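Long-range contact in beta-glucuronidase (uncultured Clostridium sp., PDB 6U7J), which hydrolyses beta-D-glucuronides and probably, like other gut microbial beta-glucuronidases, helps to reactivate estrogens: residues 150-155 with 386-391. Residues are numbered along the deposited sequence; the frame is centred on the assembly and turned at random.
Sequences DCLPVG and EKTLAY
A buried interdomain contact, partly bridged by water, joins a loop of the sugar-binding domain, 150-155, to the first turn and a half of helix 386-403 of the TIM-barrel domain. Tyr391 is the main helix side of the contact, with Asp150 and Leu152 opposite it. Its CG lies anti to the backbone N (chi1 177°), which sends the ring out from the helix and alongside the loop backbone. Leu152 runs past it in the opposite direction, with its CG 3.7 Å from Tyr391 CE2. The backbone N of Leu152 sits at the ring edge, near its plane, and Asp150 O comes obliquely to within 3.3 Å of Tyr391 CD2. No direct hydrogen bond crosses between the segments; two waters bridge them, and Lys118 adds a further link. One water donates to Leu152 O (2.9 Å from the water oxygen), the other accepts from Leu152 N, and both are bonded to Tyr391 OH. That hydroxyl is also hydrogen-bonded to Lys118 O, Lys118 NZ is hydrogen-bonded to Asp150 O, and Lys118 makes a cation-pi contact with the Tyr391 ring. Closer to the helix start, Asp150 CB packs against Lys387 CB at 3.8 Å, and Thr388 OG1 lies 3.5 Å from Asp150 CA and is hydrogen-bonded to Trp149 O. Beyond the contact, Val154 pairs through its backbone with Val366, and Thr388 and Leu389 pack on Tyr428 of helix 424-439, while the loop leads from strand 135-144 into strand 156-158.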
# COMPACT_ATOMS: atom_id res chain seq x y z
N ASP B 150 7.48 19.12 36.01
CA ASP B 150 6.89 18.44 37.16
C ASP B 150 5.55 17.79 36.83
O ASP B 150 4.77 17.48 37.73
CB ASP B 150 6.73 19.39 38.36
CG ASP B 150 5.83 20.58 38.06
OD1 ASP B 150 5.45 20.78 36.89
OD2 ASP B 150 5.51 21.33 39.01
N CYS B 151 5.28 17.58 35.54
CA CYS B 151 4.18 16.75 35.10
C CYS B 151 4.72 15.36 34.79
O CYS B 151 5.92 15.15 34.64
CB CYS B 151 3.51 17.35 33.86
SG CYS B 151 2.85 19.02 34.12
N LEU B 152 3.80 14.41 34.65
CA LEU B 152 4.11 13.06 34.19
C LEU B 152 3.10 12.70 33.11
O LEU B 152 1.89 12.58 33.41
CB LEU B 152 4.08 12.06 35.34
CG LEU B 152 5.03 12.28 36.52
CD1 LEU B 152 4.84 11.14 37.49
CD2 LEU B 152 6.49 12.35 36.08
N PRO B 153 3.51 12.49 31.86
CA PRO B 153 4.87 12.56 31.32
C PRO B 153 5.51 13.93 31.43
O PRO B 153 4.83 14.94 31.55
CB PRO B 153 4.69 12.17 29.84
CG PRO B 153 3.41 11.40 29.80
CD PRO B 153 2.54 12.06 30.84
N VAL B 154 6.82 13.95 31.35
CA VAL B 154 7.60 15.17 31.49
C VAL B 154 7.64 15.90 30.16
O VAL B 154 7.76 15.28 29.09
CB VAL B 154 9.01 14.79 32.00
CG1 VAL B 154 10.04 15.83 31.65
CG2 VAL B 154 8.98 14.52 33.52
N GLY B 155 7.52 17.23 30.20
CA GLY B 155 7.73 18.04 29.00
C GLY B 155 8.19 19.44 29.36
O GLY B 155 8.50 19.70 30.52
N GLU B 386 12.73 18.09 43.13
CA GLU B 386 12.01 17.62 44.32
C GLU B 386 10.50 17.59 44.08
O GLU B 386 9.76 16.88 44.77
CB GLU B 386 12.33 18.53 45.53
CG GLU B 386 11.72 19.94 45.43
CD GLU B 386 11.47 20.62 46.80
OE1 GLU B 386 11.17 21.84 46.80
OE2 GLU B 386 11.57 19.94 47.85
N LYS B 387 10.06 18.37 43.10
CA LYS B 387 8.69 18.55 42.69
C LYS B 387 8.12 17.41 41.92
O LYS B 387 7.03 16.91 42.23
CB LYS B 387 8.52 19.72 41.73
CG LYS B 387 8.33 20.81 42.55
CD LYS B 387 7.31 20.41 43.46
CE LYS B 387 7.87 21.12 44.60
NZ LYS B 387 7.49 22.55 44.19
N THR B 388 8.76 17.24 40.78
CA THR B 388 8.60 16.05 40.02
C THR B 388 8.55 14.88 40.98
O THR B 388 7.65 14.04 40.90
CB THR B 388 9.76 15.93 39.07
OG1 THR B 388 9.95 17.19 38.42
CG2 THR B 388 9.45 14.83 38.07
N LEU B 389 9.51 14.83 41.91
CA LEU B 389 9.61 13.69 42.82
C LEU B 389 8.36 13.56 43.68
O LEU B 389 7.81 12.46 43.83
CB LEU B 389 10.88 13.84 43.67
CG LEU B 389 11.12 12.80 44.78
CD1 LEU B 389 10.95 11.41 44.24
CD2 LEU B 389 12.50 12.97 45.40
N ALA B 390 7.90 14.66 44.27
CA ALA B 390 6.71 14.59 45.11
C ALA B 390 5.48 14.24 44.28
O ALA B 390 4.65 13.43 44.71
CB ALA B 390 6.50 15.91 45.86
N TYR B 391 5.39 14.79 43.07
CA TYR B 391 4.25 14.46 42.21
C TYR B 391 4.33 13.00 41.75
O TYR B 391 3.32 12.30 41.69
CB TYR B 391 4.19 15.44 41.03
CG TYR B 391 3.08 15.10 40.08
CD1 TYR B 391 1.76 15.19 40.48
CD2 TYR B 391 3.35 14.64 38.79
CE1 TYR B 391 0.73 14.87 39.64
CE2 TYR B 391 2.33 14.31 37.92
CZ TYR B 391 1.02 14.42 38.35
OH TYR B 391 -0.00 14.09 37.52
O HOH W 1 0.29 11.69 35.62
O HOH W 2 1.00 15.44 34.88